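Mycosin-1 (Mycobacterium smegmatis, PDB 4KB5) acts as a membrane-anchored, subtilisin-like serine protease of mycobacteria that cleaves EspB and may regulate ESX-1 secretion and virulence. Local coordinates at residues A[32-38]-A[295-300]; A[104-109]-A[312-317]; A[332-336]-A[373-378]. All coordinates share one frame. Numbering follows the deposited sequence.

Contact 1: residues A[32-38]-A[295-300]; sequences PTVMPNS and PVNATP
The Asn297 side chain, p at chi1 with chi2 near 0°, lies against the backbone of 32-38, its OD1 3.4 Å from Val34 CA. Both ends of the amide are used: Met35 N donates to Asn297 OD1 (2.9 Å), and Asn297 ND2 donates to Ser38 OG (3.2 Å). Residues 32-35 run extended, antiparallel to 295-299, with Pro32 CA 4.5 Å from Thr299 CA and Thr33 CA 4.9 Å from Ala298 CA. Thr33 and Ala298 form a single hydrogen-bonded bridge: Thr33 N to Ala298 O is nearly straight at 2.8 Å, while Thr33 O receives two weak bonds, from Ala298 N (3.2 Å) and Asn297 N (3.3 Å). Two residues facing one make a classic beta bulge, in which Asn297 leaves the strand conformation (phi/psi -128/17). The segment 32-38 belongs to the N-terminal extension that wraps the subtilisin-like catalytic domain, tethered nearby by the Cys29-Cys98 disulfide; here it pairs briefly with the central strand of a small antiparallel sheet, whose backbone bonds reach Ser288 in strand 288-289 and Val306 in strand 306-307, with Leu308 just past it. Pro32 CB packs on Val296 CG2 (3.6 Å). Thr33, with chi1 t, lays CG2 3.8 Å from Ala298 CB and 4.1 Å from Pro300 CD. Met35, m at all three chi angles, sets SD 3.8 Å from Ala298 CB. Beyond it the chain reverses in a type II turn, Met35 to Ser38, with Asn37 at positive phi; Ser38 OG, chi1 m, donates to Met35 O at 2.6 Å.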
# COMPACT_ATOMS: atom_id res chain seq x y z
N PRO A 32 -8.29 18.07 1.59
CA PRO A 32 -9.38 17.20 2.05
C PRO A 32 -10.52 18.03 2.65
O PRO A 32 -10.32 19.18 3.03
CB PRO A 32 -8.73 16.36 3.14
CG PRO A 32 -7.56 17.15 3.60
CD PRO A 32 -7.05 17.83 2.35
N THR A 33 -11.70 17.43 2.72
CA THR A 33 -12.88 18.12 3.23
C THR A 33 -13.70 17.18 4.13
O THR A 33 -13.19 16.14 4.57
CB THR A 33 -13.70 18.76 2.07
OG1 THR A 33 -14.81 19.48 2.61
CG2 THR A 33 -14.21 17.72 1.08
N VAL A 34 -14.94 17.55 4.44
CA VAL A 34 -15.81 16.71 5.26
C VAL A 34 -17.13 16.45 4.55
O VAL A 34 -17.56 17.26 3.73
CB VAL A 34 -16.04 17.30 6.67
CG1 VAL A 34 -14.72 17.56 7.39
CG2 VAL A 34 -16.87 18.57 6.61
N MET A 35 -17.76 15.31 4.85
CA MET A 35 -19.12 15.03 4.37
C MET A 35 -20.15 15.78 5.22
O MET A 35 -19.96 15.95 6.43
CB MET A 35 -19.44 13.52 4.37
CG MET A 35 -18.57 12.65 3.47
SD MET A 35 -18.76 12.92 1.70
CE MET A 35 -20.45 12.40 1.43
N PRO A 36 -21.26 16.21 4.60
CA PRO A 36 -22.33 16.89 5.35
C PRO A 36 -22.79 16.10 6.58
O PRO A 36 -22.92 14.88 6.52
CB PRO A 36 -23.46 16.99 4.33
CG PRO A 36 -22.74 17.07 3.02
CD PRO A 36 -21.55 16.16 3.15
N ASN A 37 -22.99 16.80 7.70
CA ASN A 37 -23.51 16.22 8.95
C ASN A 37 -22.62 15.19 9.65
O ASN A 37 -23.12 14.41 10.47
CB ASN A 37 -24.92 15.62 8.77
CG ASN A 37 -25.85 16.53 8.00
OD1 ASN A 37 -26.07 17.68 8.38
ND2 ASN A 37 -26.41 16.01 6.92
N SER A 38 -21.33 15.18 9.35
CA SER A 38 -20.42 14.24 10.02
C SER A 38 -20.34 14.52 11.51
O SER A 38 -20.35 15.69 11.94
CB SER A 38 -19.01 14.33 9.41
OG SER A 38 -19.05 14.06 8.03
N PRO A 295 -9.88 15.88 11.85
CA PRO A 295 -10.57 14.82 11.12
C PRO A 295 -11.16 15.28 9.80
O PRO A 295 -11.68 16.39 9.69
CB PRO A 295 -11.69 14.38 12.08
CG PRO A 295 -11.25 14.85 13.43
CD PRO A 295 -10.48 16.12 13.18
N VAL A 296 -11.08 14.39 8.80
CA VAL A 296 -11.66 14.64 7.49
C VAL A 296 -12.00 13.31 6.82
O VAL A 296 -11.24 12.35 6.91
CB VAL A 296 -10.69 15.42 6.58
CG1 VAL A 296 -10.23 16.70 7.27
CG2 VAL A 296 -9.50 14.56 6.21
N ASN A 297 -13.16 13.25 6.16
CA ASN A 297 -13.62 12.02 5.54
C ASN A 297 -14.01 12.13 4.07
O ASN A 297 -14.69 11.26 3.53
CB ASN A 297 -14.73 11.38 6.38
CG ASN A 297 -15.92 12.31 6.57
OD1 ASN A 297 -15.94 13.42 6.05
ND2 ASN A 297 -16.91 11.85 7.33
N ALA A 298 -13.55 13.20 3.43
CA ALA A 298 -13.88 13.45 2.03
C ALA A 298 -12.79 14.22 1.31
O ALA A 298 -11.89 14.80 1.93
CB ALA A 298 -15.21 14.19 1.92
N THR A 299 -12.85 14.19 -0.01
CA THR A 299 -12.09 15.12 -0.83
C THR A 299 -13.11 15.79 -1.77
O THR A 299 -14.19 15.22 -1.99
CB THR A 299 -10.99 14.43 -1.66
OG1 THR A 299 -11.59 13.45 -2.52
CG2 THR A 299 -9.94 13.76 -0.75
N PRO A 300 -12.79 16.99 -2.31
CA PRO A 300 -13.72 17.68 -3.20
C PRO A 300 -13.95 16.91 -4.51
O PRO A 300 -13.03 16.28 -5.02
CB PRO A 300 -13.02 19.01 -3.50
CG PRO A 300 -12.03 19.18 -2.39
CD PRO A 300 -11.57 17.79 -2.07

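Contact 2: residues A[104-109]-A[312-317]; sequences MTAAII and SFSAAY
Met104 begins the helical segment 104-109, which lies beside helical segment 312-317 with axes 8.4 Å apart at closest approach and crossing at -26°, N-to-C directions roughly parallel. Thr105 CA is 5.7 Å from Phe313 CA, and Ile109 CA 5.4 Å from Ala316 CA. Met104 (chi1 m) rests CB 4.0 Å from Phe313 CE1. Thr105, also m, brings OG1 3.4 Å from the same CE1, but its hydroxyl is hydrogen-bonded to Asp70 OD2, assigned to the charge relay, and to His101 O; its backbone O lies 3.5 Å from Ala316 CB. One turn on, Ile108 (m, t) fills the space between the helices: CD1 is 3.9 Å from Phe313 CD1, and CG2 sits 3.7 Å from Ala316 CB. Tyr317, chi1 m and chi2 -68°, turns a ring face to Ile108 CG2, 3.4 Å from the ring centroid and almost on its normal, a CH-pi contact. Ile109 (m, t) follows with CG1 3.7 Å from Ala316 CB and 3.4 Å from Ala316 O. Phe313 (chi1 m, chi2 -39°) also stacks on His101. As in other subtilases, the first helix directly follows the histidine assigned to the charge relay, His101, and the second carries the serine assigned as nucleophile, Ser312, near its N-terminus. Small Ala316 permits the close approach, and the cross-contacts are almost wholly apolar: packing holds the helices side by side, while Thr105 bonds Asp70 and His101, and Ser312 lies beside His101.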
# COMPACT_ATOMS: atom_id res chain seq x y z
N MET A 104 -3.60 11.45 4.62
CA MET A 104 -4.63 10.57 5.16
C MET A 104 -4.17 9.10 5.28
O MET A 104 -4.60 8.38 6.20
CB MET A 104 -5.90 10.66 4.32
CG MET A 104 -6.68 11.96 4.52
SD MET A 104 -6.43 13.16 3.19
CE MET A 104 -7.62 12.57 2.00
N THR A 105 -3.31 8.68 4.35
CA THR A 105 -2.70 7.33 4.41
C THR A 105 -1.88 7.20 5.69
O THR A 105 -2.04 6.23 6.44
CB THR A 105 -1.80 7.06 3.19
OG1 THR A 105 -2.57 7.25 1.99
CG2 THR A 105 -1.29 5.62 3.21
N ALA A 106 -1.02 8.19 5.93
CA ALA A 106 -0.16 8.26 7.11
C ALA A 106 -0.94 8.31 8.42
O ALA A 106 -0.54 7.72 9.42
CB ALA A 106 0.79 9.47 7.02
N ALA A 107 -2.06 9.03 8.41
CA ALA A 107 -2.89 9.18 9.61
C ALA A 107 -3.59 7.86 9.95
O ALA A 107 -3.69 7.51 11.12
CB ALA A 107 -3.91 10.30 9.44
N ILE A 108 -4.05 7.13 8.94
CA ILE A 108 -4.58 5.77 9.18
C ILE A 108 -3.54 4.88 9.86
O ILE A 108 -3.84 4.15 10.82
CB ILE A 108 -5.18 5.16 7.90
CG1 ILE A 108 -6.53 5.83 7.65
CG2 ILE A 108 -5.37 3.64 8.04
CD1 ILE A 108 -7.01 5.79 6.21
N ILE A 109 -2.28 5.01 9.41
CA ILE A 109 -1.22 4.17 9.93
C ILE A 109 -0.90 4.57 11.36
O ILE A 109 -0.85 3.72 12.25
CB ILE A 109 0.05 4.20 9.05
CG1 ILE A 109 -0.20 3.54 7.69
CG2 ILE A 109 1.25 3.55 9.74
CD1 ILE A 109 0.84 3.89 6.63
N SER A 312 -5.16 1.93 -1.29
CA SER A 312 -4.05 2.54 -0.53
C SER A 312 -4.38 2.66 0.94
O SER A 312 -3.51 2.48 1.81
CB SER A 312 -3.74 3.95 -1.06
OG SER A 312 -3.37 3.93 -2.42
N PHE A 313 -5.63 3.02 1.23
CA PHE A 313 -6.11 3.12 2.60
C PHE A 313 -6.26 1.76 3.27
O PHE A 313 -5.91 1.59 4.46
CB PHE A 313 -7.42 3.95 2.65
CG PHE A 313 -7.27 5.37 2.13
CD1 PHE A 313 -6.12 6.12 2.40
CD2 PHE A 313 -8.27 5.96 1.36
CE1 PHE A 313 -5.97 7.42 1.92
CE2 PHE A 313 -8.14 7.27 0.88
CZ PHE A 313 -6.98 8.00 1.16
N SER A 314 -6.77 0.77 2.53
CA SER A 314 -6.79 -0.62 3.02
C SER A 314 -5.37 -1.08 3.37
O SER A 314 -5.13 -1.65 4.45
CB SER A 314 -7.38 -1.55 1.96
OG SER A 314 -8.68 -1.14 1.60
N ALA A 315 -4.43 -0.82 2.46
CA ALA A 315 -3.02 -1.13 2.70
C ALA A 315 -2.50 -0.44 3.95
O ALA A 315 -1.77 -1.05 4.72
CB ALA A 315 -2.17 -0.74 1.49
N ALA A 316 -2.87 0.83 4.16
CA ALA A 316 -2.47 1.57 5.36
C ALA A 316 -2.89 0.86 6.67
O ALA A 316 -2.11 0.75 7.61
CB ALA A 316 -2.99 3.02 5.32
N TYR A 317 -4.12 0.36 6.73
CA TYR A 317 -4.53 -0.39 7.92
C TYR A 317 -3.63 -1.58 8.20
O TYR A 317 -3.26 -1.84 9.35
CB TYR A 317 -5.99 -0.85 7.81
CG TYR A 317 -6.95 0.26 8.16
CD1 TYR A 317 -7.03 0.73 9.46
CD2 TYR A 317 -7.76 0.84 7.19
CE1 TYR A 317 -7.90 1.75 9.80
CE2 TYR A 317 -8.64 1.87 7.52
CZ TYR A 317 -8.69 2.30 8.83
OH TYR A 317 -9.52 3.31 9.19

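Contact 3: residues A[332-336]-A[373-378]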
# COMPACT_ATOMS: atom_id res chain seq x y z
N LEU A 332 10.36 -11.51 14.91
CA LEU A 332 9.80 -12.02 13.67
C LEU A 332 10.41 -11.29 12.49
O LEU A 332 10.67 -10.09 12.57
CB LEU A 332 8.29 -11.88 13.66
CG LEU A 332 7.53 -12.77 14.66
CD1 LEU A 332 6.03 -12.66 14.42
CD2 LEU A 332 7.98 -14.22 14.61
N THR A 333 10.65 -12.03 11.41
CA THR A 333 11.19 -11.48 10.17
C THR A 333 9.99 -10.98 9.36
O THR A 333 8.85 -11.27 9.70
CB THR A 333 11.95 -12.55 9.36
OG1 THR A 333 11.07 -13.65 9.09
CG2 THR A 333 13.16 -13.07 10.13
N PRO A 334 10.25 -10.22 8.27
CA PRO A 334 9.14 -9.80 7.40
C PRO A 334 8.22 -10.94 6.95
O PRO A 334 7.00 -10.80 7.00
CB PRO A 334 9.85 -9.17 6.21
CG PRO A 334 11.13 -8.65 6.77
CD PRO A 334 11.51 -9.54 7.93
N ALA A 335 8.80 -12.05 6.49
CA ALA A 335 7.99 -13.22 6.09
C ALA A 335 7.09 -13.71 7.22
O ALA A 335 5.93 -14.05 7.01
CB ALA A 335 8.87 -14.36 5.57
N GLN A 336 7.64 -13.74 8.43
CA GLN A 336 6.92 -14.25 9.58
C GLN A 336 5.84 -13.28 10.07
O GLN A 336 4.82 -13.72 10.60
CB GLN A 336 7.91 -14.56 10.70
CG GLN A 336 8.82 -15.73 10.34
CD GLN A 336 9.95 -15.92 11.31
OE1 GLN A 336 10.39 -14.99 11.99
NE2 GLN A 336 10.46 -17.15 11.37
N ASP A 373 5.64 -20.12 13.59
CA ASP A 373 6.26 -18.96 12.91
C ASP A 373 6.44 -19.15 11.40
O ASP A 373 6.22 -18.23 10.62
CB ASP A 373 7.61 -18.62 13.54
CG ASP A 373 7.48 -18.03 14.93
OD1 ASP A 373 8.50 -17.93 15.63
OD2 ASP A 373 6.34 -17.66 15.32
N GLY A 374 6.84 -20.36 11.00
CA GLY A 374 7.09 -20.65 9.60
C GLY A 374 8.47 -20.17 9.17
O GLY A 374 9.25 -19.73 10.00
N PRO A 375 8.77 -20.26 7.87
CA PRO A 375 10.11 -19.94 7.32
C PRO A 375 10.51 -18.47 7.55
O PRO A 375 9.66 -17.59 7.54
CB PRO A 375 9.97 -20.22 5.82
CG PRO A 375 8.58 -20.72 5.59
CD PRO A 375 7.76 -20.45 6.81
N GLU A 376 11.80 -18.23 7.74
CA GLU A 376 12.31 -16.89 8.02
C GLU A 376 12.27 -15.97 6.79
O GLU A 376 12.05 -14.77 6.92
CB GLU A 376 13.73 -16.95 8.58
CG GLU A 376 13.78 -17.53 9.99
CD GLU A 376 15.17 -17.48 10.60
OE1 GLU A 376 16.14 -17.10 9.90
OE2 GLU A 376 15.30 -17.83 11.78
N LYS A 377 12.49 -16.54 5.61
CA LYS A 377 12.38 -15.80 4.36
C LYS A 377 11.45 -16.53 3.44
O LYS A 377 11.33 -17.76 3.51
CB LYS A 377 13.75 -15.59 3.72
CG LYS A 377 14.75 -15.00 4.69
CD LYS A 377 15.87 -14.23 4.03
CE LYS A 377 16.60 -13.44 5.09
NZ LYS A 377 17.93 -12.94 4.65
N ALA A 378 10.75 -15.77 2.58
CA ALA A 378 9.86 -16.38 1.59
C ALA A 378 10.61 -17.46 0.80
O ALA A 378 11.64 -17.17 0.20
CB ALA A 378 9.31 -15.31 0.65
O HOH W 1 11.72 -12.37 5.55
O HOH W 2 4.35 -16.29 11.57
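Thr333 OG1 donates to Glu376 O at 2.6 Å, the shorter of two direct hydrogen bonds between these segments; the other runs from Gln336 NE2 to Gly374 O (3.2 Å). Both donors belong to the capping box that opens helix 334-343: Thr333 N donates to Gln336 OE1 (3.0 Å), and Gln336 N returns a weak bond to Thr333 OG1 (3.5 Å). The capping side chains therefore also hold the C-terminal tail 373-378 against the helix start. Two waters extend the seam. Water 1 accepts from Ala335 N (3.1 Å) and donates to Glu376 O (2.8 Å); water 2 lies 2.8 Å from Gln336 O and 2.9 Å from Asp373 O. Packing is thin: Ala335 CB meets Glu376 O at 3.5 Å and Lys377 CA at 4.0 Å, Gln336 CG lies 3.5 Å from Pro375 O, and Leu332 CD2 approaches Asp373 CG at 3.9 Å. Gly374, at phi 82°, adopts a conformation that favours glycine. Lys377 CB points away from the helix start, and NZ bonds Asn205 O. Since both direct hydrogen bonds, and both water bridges, end on backbone carbonyls of the tail, this surface contact depends more on the tail's path than on its side chains.

How the contacts relate
Contacts 1 and 2 form one continuous region, their centres 16 Å apart, with Met104 as the joint: Met104 CE lies 3.8 Å from Thr299 CG2, Met104 SD 3.9 Å from Pro32 CB, and Met104 CG 4.2 Å from Val296 CG2. The N-terminal extension thus packs directly against the helix that follows His101, whose side chain is about 7 Å from that of Thr299 and about 3 Å from that of Ser312. Contact 3 stands apart, on the opposite side of the chain's centre from contact 1, with nearest atoms about 29 Å away. From contact 2 it is about 13 Å between nearest atoms, linked through the consecutive helices 311-328 and 334-343.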